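Local structure of sialidase B (Streptococcus pneumoniae TIGR4, 4XJA) at residues 545-550 with 576-581; 552-557 with 613-618. The protein catalyses the hydrolysis of alpha-(2->3)-, alpha-(2->6)- and alpha-(2->8)-glycosidic linkages of terminal sialic acids in oligosaccharides, glycoproteins and glycolipids. The protein carries 1 engineered substitution. One frame throughout, in Å; residues are numbered along the deposited sequence.

Interaction 1: residues 545-550 with 576-581. With SFJ ((2R,3R,4R,5R,6R)-5-acetamido-2,3-difluoro-4-hydroxy-6-[(1R,2R)-1,2,3-trihydroxypropyl]tetrahydro-2H-pyran-2-carboxylic acid), chain F.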
# COMPACT_ATOMS: atom_id res chain seq x y z
N GLY A 545 5.69 25.41 -1.48
CA GLY A 545 4.30 25.41 -1.10
C GLY A 545 3.83 24.03 -0.68
O GLY A 545 2.76 23.88 -0.10
N ILE A 546 4.64 23.02 -1.00
CA ILE A 546 4.40 21.66 -0.51
C ILE A 546 5.69 21.16 0.11
O ILE A 546 6.77 21.30 -0.48
CB ILE A 546 3.98 20.71 -1.65
CG1 ILE A 546 2.76 21.24 -2.40
CG2 ILE A 546 3.71 19.30 -1.09
CD1 ILE A 546 2.50 20.51 -3.71
N GLN A 547 5.60 20.57 1.29
CA GLN A 547 6.77 19.99 1.94
C GLN A 547 6.73 18.47 1.94
O GLN A 547 5.69 17.87 2.17
CB GLN A 547 6.88 20.51 3.38
CG GLN A 547 7.49 21.90 3.45
CD GLN A 547 6.73 22.82 4.37
OE1 GLN A 547 6.60 22.55 5.57
NE2 GLN A 547 6.22 23.92 3.83
N GLN A 548 7.87 17.85 1.70
CA GLN A 548 8.00 16.42 1.90
C GLN A 548 9.14 16.21 2.89
O GLN A 548 9.83 17.15 3.26
CB GLN A 548 8.29 15.70 0.56
CG GLN A 548 7.03 15.50 -0.32
CD GLN A 548 7.16 14.35 -1.31
OE1 GLN A 548 8.25 13.82 -1.52
NE2 GLN A 548 6.04 13.93 -1.91
N THR A 549 9.31 14.97 3.32
CA THR A 549 10.44 14.62 4.16
C THR A 549 11.70 14.57 3.33
O THR A 549 11.65 14.65 2.09
CB THR A 549 10.22 13.24 4.77
OG1 THR A 549 10.04 12.30 3.71
CG2 THR A 549 8.97 13.25 5.65
N SER A 550 12.84 14.44 4.01
CA SER A 550 14.14 14.33 3.34
C SER A 550 14.17 13.12 2.41
O SER A 550 14.79 13.15 1.35
CB SER A 550 15.26 14.21 4.37
OG SER A 550 15.11 13.03 5.14
N ASN A 576 1.79 16.31 2.74
CA ASN A 576 2.38 17.64 2.87
C ASN A 576 2.89 17.77 4.30
O ASN A 576 2.14 18.15 5.20
CB ASN A 576 1.34 18.72 2.56
CG ASN A 576 1.97 20.10 2.38
OD1 ASN A 576 3.14 20.31 2.71
ND2 ASN A 576 1.20 21.03 1.84
N SER A 577 4.15 17.41 4.50
CA SER A 577 4.73 17.31 5.84
C SER A 577 6.24 17.16 5.75
O SER A 577 6.74 16.42 4.90
CB SER A 577 4.15 16.08 6.56
OG SER A 577 4.74 15.88 7.84
N ARG A 578 6.96 17.87 6.62
CA ARG A 578 8.42 17.76 6.71
C ARG A 578 8.85 16.62 7.64
O ARG A 578 10.04 16.29 7.70
CB ARG A 578 9.05 19.05 7.28
CG ARG A 578 8.73 20.35 6.59
CD ARG A 578 9.55 21.49 7.23
NE ARG A 578 9.12 22.83 6.83
CZ ARG A 578 9.56 23.48 5.75
NH1 ARG A 578 10.45 22.93 4.93
NH2 ARG A 578 9.10 24.70 5.49
N SER A 579 7.90 16.05 8.37
CA SER A 579 8.21 15.12 9.46
C SER A 579 8.02 13.65 9.11
O SER A 579 8.91 12.82 9.36
CB SER A 579 7.35 15.45 10.69
OG SER A 579 7.45 16.82 11.01
N GLY A 580 6.87 13.31 8.53
CA GLY A 580 6.60 11.93 8.16
C GLY A 580 5.67 11.82 6.96
O GLY A 580 5.45 12.81 6.26
N ARG A 581 5.14 10.63 6.70
CA ARG A 581 4.18 10.46 5.61
C ARG A 581 2.80 10.62 6.21
O ARG A 581 2.14 9.65 6.61
CB ARG A 581 4.38 9.12 4.89
CG ARG A 581 5.77 9.03 4.19
CD ARG A 581 5.99 7.72 3.46
NE ARG A 581 7.09 7.83 2.49
CZ ARG A 581 7.64 6.79 1.87
NH1 ARG A 581 7.19 5.57 2.11
NH2 ARG A 581 8.63 6.99 1.00
C11 SFJ F . 11.92 -1.17 -6.13
C9 SFJ F . 14.38 2.46 -1.61
C10 SFJ F . 11.65 -0.73 -4.69
C1 SFJ F . 9.25 3.68 -0.20
C7 SFJ F . 12.37 1.17 -1.79
C4 SFJ F . 8.78 1.02 -3.10
C3 SFJ F . 8.44 1.58 -1.67
C5 SFJ F . 10.28 0.63 -3.17
C6 SFJ F . 11.19 1.75 -2.69
C2 SFJ F . 9.71 2.45 -1.04
N5 SFJ F . 10.68 0.19 -4.49
O10 SFJ F . 12.26 -1.25 -3.79
O9 SFJ F . 15.07 1.27 -1.81
O1A SFJ F . 9.93 4.71 -0.26
O8 SFJ F . 12.54 3.33 -0.54
O7 SFJ F . 12.12 -0.02 -1.03
O4 SFJ F . 7.98 -0.00 -3.52
O6 SFJ F . 10.52 2.81 -2.09
FAI SFJ F . 8.18 0.75 -1.05
FAJ SFJ F . 10.41 1.90 -0.15
O1B SFJ F . 8.27 3.44 0.51
C8 SFJ F . 13.17 2.13 -0.85
O HOH W 1 1.55 24.12 2.13
O HOH W 2 12.69 14.92 6.82
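Gln-547 and Arg-578 lay their flat side-chain ends one over the other where two loops of the sialidase beta-propeller meet: the one leading into strand 556-559 and the turn joining strands 569-575 and 584-592 of the same blade. The amide and guanidinium planes are only 21° apart, and Gln-547 CD sits 3.1 Å above the guanidinium plane, over its centre. This is stacking and not a bidentate polar pair: Gln-547 OE1 comes within 2.8 Å of Arg-578 NE, but over a face, where the N-H cannot point at it. A bend at chi2 of Gln-547 and an extended Arg-578 chain bring the two groups together. Beside the stack, Gln-547 is held through its backbone: its N donates to the side-chain OD1 of Asn-576 at 2.9 Å, almost straight at 174° though from above the carbonyl plane, and its O accepts from Ser-577 N at 2.8 Å. Asn-576 holds CG anti to its own N (chi1 -167°), which swings the amide across to Gln-547, while ND2 bonds to Gln-585 and to a water shared with Gly-545 O. Within the loop, Ser-577 OG accepts from Ser-579 N at 3.2 Å, an ST turn. Thr-549 CG2 rests against the loop, 3.6 Å from Gly-580 N, its hydroxyl being bonded to Gly-552 N. Just past Gly-580, Arg-581 reaches the ligand: the carboxylate lies at the edge of the guanidinium, SFJ C1 in its plane, with NH1 to SFJ O1B and NH2 to SFJ O1A both 2.9 Å.

Interaction 2: residues 552-557 with 613-618; sequences GTQVSA and YAYSAI. With SFJ ((2R,3R,4R,5R,6R)-5-acetamido-2,3-difluoro-4-hydroxy-6-[(1R,2R)-1,2,3-trihydroxypropyl]tetrahydro-2H-pyran-2-carboxylic acid), chain F.
From Thr-553 to Ala-557 and from Ala-614 to Ile-618 the two chains run side by side in the same direction, 9° apart, yet no direct backbone hydrogen bond joins them, and side chains and water bridge the gap. Gln-554 does most of the bridging. Its CB lies squarely over one face of the Tyr-615 ring, 3.6 Å from the centroid and 12° off the normal, a CH-pi contact. With CG anti to the backbone N (chi1 -172°) and a bend at chi2, the amide turns back past the ring, so that OE1 accepts Ser-616 N at 3.1 Å. The other amide atom, NE2, reaches Ser-616 O through a water that accepts from it. A second water lies 2.7 Å from both Gln-554 O and Ala-614 O, and 2.6 Å from Ser-616 OG. Farther along, Ser-556 OG and Ser-616 OG share a hydrogen bond of 3.1 Å, and Ile-618 CG1 packs 3.6 Å from Ser-556 OG. At the other end, Thr-553 CG2 packs 3.6 Å from Ala-614 O. The face contact from Gln-554 probably restricts the tilt of the Tyr-615 ring. Tyr-615 is probably the catalytic nucleophile, as in related sialidases; its OH bonds to Glu-503. Strands 556-559 and 616-620, which begin here, are the first, innermost strands of two successive propeller blades. Ser-573 of strand 569-575 bonds to Ser-616 OG, strand 626-631 covers Ser-616 and Ile-618 through Phe-630 and Val-628, and strand 205-213 of another blade meets Tyr-615 at Ile-208.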
# COMPACT_ATOMS: atom_id res chain seq x y z
N GLY A 552 11.36 11.63 1.16
CA GLY A 552 10.34 11.89 0.16
C GLY A 552 9.32 10.78 0.03
O GLY A 552 9.44 9.72 0.65
N THR A 553 8.29 11.04 -0.79
CA THR A 553 7.20 10.10 -1.01
C THR A 553 6.75 10.24 -2.46
O THR A 553 6.81 11.33 -3.04
CB THR A 553 6.00 10.40 -0.08
OG1 THR A 553 6.45 10.49 1.29
CG2 THR A 553 4.93 9.32 -0.19
N GLN A 554 6.31 9.13 -3.05
CA GLN A 554 5.65 9.17 -4.35
C GLN A 554 4.61 10.29 -4.41
O GLN A 554 3.87 10.53 -3.45
CB GLN A 554 4.96 7.82 -4.62
CG GLN A 554 4.41 7.71 -6.05
CD GLN A 554 3.13 6.92 -6.11
OE1 GLN A 554 2.51 6.62 -5.09
NE2 GLN A 554 2.72 6.55 -7.32
N VAL A 555 4.60 11.01 -5.54
CA VAL A 555 3.58 12.03 -5.82
C VAL A 555 2.79 11.61 -7.06
O VAL A 555 3.38 11.23 -8.08
CB VAL A 555 4.23 13.45 -5.98
CG1 VAL A 555 5.45 13.39 -6.90
CG2 VAL A 555 3.24 14.48 -6.51
N SER A 556 1.47 11.61 -6.98
CA SER A 556 0.68 11.27 -8.16
C SER A 556 0.13 12.56 -8.75
O SER A 556 -0.03 13.56 -8.04
CB SER A 556 -0.42 10.24 -7.85
OG SER A 556 -1.22 10.61 -6.75
N ALA A 557 -0.12 12.55 -10.06
CA ALA A 557 -0.44 13.79 -10.78
C ALA A 557 -1.33 13.53 -11.99
O ALA A 557 -1.07 12.61 -12.76
CB ALA A 557 0.85 14.48 -11.21
N TYR A 613 -0.56 9.33 5.49
CA TYR A 613 -0.85 9.37 4.07
C TYR A 613 0.46 9.18 3.34
O TYR A 613 1.39 9.98 3.51
CB TYR A 613 -1.46 10.73 3.69
CG TYR A 613 -2.05 10.82 2.29
CD1 TYR A 613 -1.26 11.19 1.20
CD2 TYR A 613 -3.39 10.56 2.07
CE1 TYR A 613 -1.82 11.30 -0.09
CE2 TYR A 613 -3.94 10.65 0.79
CZ TYR A 613 -3.16 11.02 -0.28
OH TYR A 613 -3.75 11.11 -1.53
N ALA A 614 0.58 8.12 2.55
CA ALA A 614 1.84 7.85 1.87
C ALA A 614 1.70 7.78 0.36
O ALA A 614 1.36 8.78 -0.29
CB ALA A 614 2.53 6.61 2.43
N TYR A 615 1.96 6.62 -0.23
CA TYR A 615 1.84 6.48 -1.68
C TYR A 615 0.37 6.61 -2.06
O TYR A 615 -0.51 6.22 -1.30
CB TYR A 615 2.38 5.14 -2.15
CG TYR A 615 3.89 5.07 -2.31
CD1 TYR A 615 4.75 5.54 -1.32
CD2 TYR A 615 4.45 4.47 -3.43
CE1 TYR A 615 6.15 5.43 -1.47
CE2 TYR A 615 5.83 4.35 -3.58
CZ TYR A 615 6.67 4.83 -2.60
OH TYR A 615 8.03 4.70 -2.78
N SER A 616 0.11 7.15 -3.25
CA SER A 616 -1.26 7.42 -3.65
C SER A 616 -1.43 7.31 -5.15
O SER A 616 -0.46 7.36 -5.91
CB SER A 616 -1.66 8.83 -3.20
OG SER A 616 -0.85 9.81 -3.83
N ALA A 617 -2.69 7.17 -5.56
CA ALA A 617 -3.07 7.10 -6.96
C ALA A 617 -4.27 8.00 -7.12
O ALA A 617 -5.19 7.97 -6.31
CB ALA A 617 -3.46 5.68 -7.31
N ILE A 618 -4.30 8.81 -8.17
CA ILE A 618 -5.48 9.60 -8.44
C ILE A 618 -5.86 9.49 -9.90
O ILE A 618 -5.00 9.35 -10.78
CB ILE A 618 -5.30 11.08 -8.09
CG1 ILE A 618 -4.06 11.64 -8.76
CG2 ILE A 618 -5.23 11.27 -6.56
CD1 ILE A 618 -3.88 13.11 -8.46
C11 SFJ F . 11.92 -1.17 -6.13
C9 SFJ F . 14.38 2.46 -1.61
C10 SFJ F . 11.65 -0.73 -4.69
C1 SFJ F . 9.25 3.68 -0.20
C7 SFJ F . 12.37 1.17 -1.79
C4 SFJ F . 8.78 1.02 -3.10
C3 SFJ F . 8.44 1.58 -1.67
C5 SFJ F . 10.28 0.63 -3.17
C6 SFJ F . 11.19 1.75 -2.69
C2 SFJ F . 9.71 2.45 -1.04
N5 SFJ F . 10.68 0.19 -4.49
O10 SFJ F . 12.26 -1.25 -3.79
O9 SFJ F . 15.07 1.27 -1.81
O1A SFJ F . 9.93 4.71 -0.26
O8 SFJ F . 12.54 3.33 -0.54
O7 SFJ F . 12.12 -0.02 -1.03
O4 SFJ F . 7.98 -0.00 -3.52
O6 SFJ F . 10.52 2.81 -2.09
FAI SFJ F . 8.18 0.75 -1.05
FAJ SFJ F . 10.41 1.90 -0.15
O1B SFJ F . 8.27 3.44 0.51
C8 SFJ F . 13.17 2.13 -0.85
O HOH W 3 1.32 10.29 -2.54
O HOH W 4 -0.02 5.75 -8.06

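Overall arrangement
Interactions 1 and 2 are neighbours, with centres 12 Å apart, and both reach SFJ; their segments alternate along the chain. Two probable hydrogen bonds join them, Gln-548 OE1 to Thr-553 N and Arg-581 NH2 to Gly-552 O, each 2.9 Å. Arg-581 NH1 also packs 3.7 Å from Tyr-615 CE1, so the carboxylate-binding arginine and the probable nucleophile lie side by side. Both face SFJ: Arg-581 grips its carboxylate together with Arg-207 and Arg-519, as in the sialidase arginine triad, while Tyr-615 OH stands 3.3 Å from SFJ C2, the anomeric carbon, close but not covalently joined. Interaction 1 thus extends from the pocket towards the propeller's surface, interaction 2 into its interior.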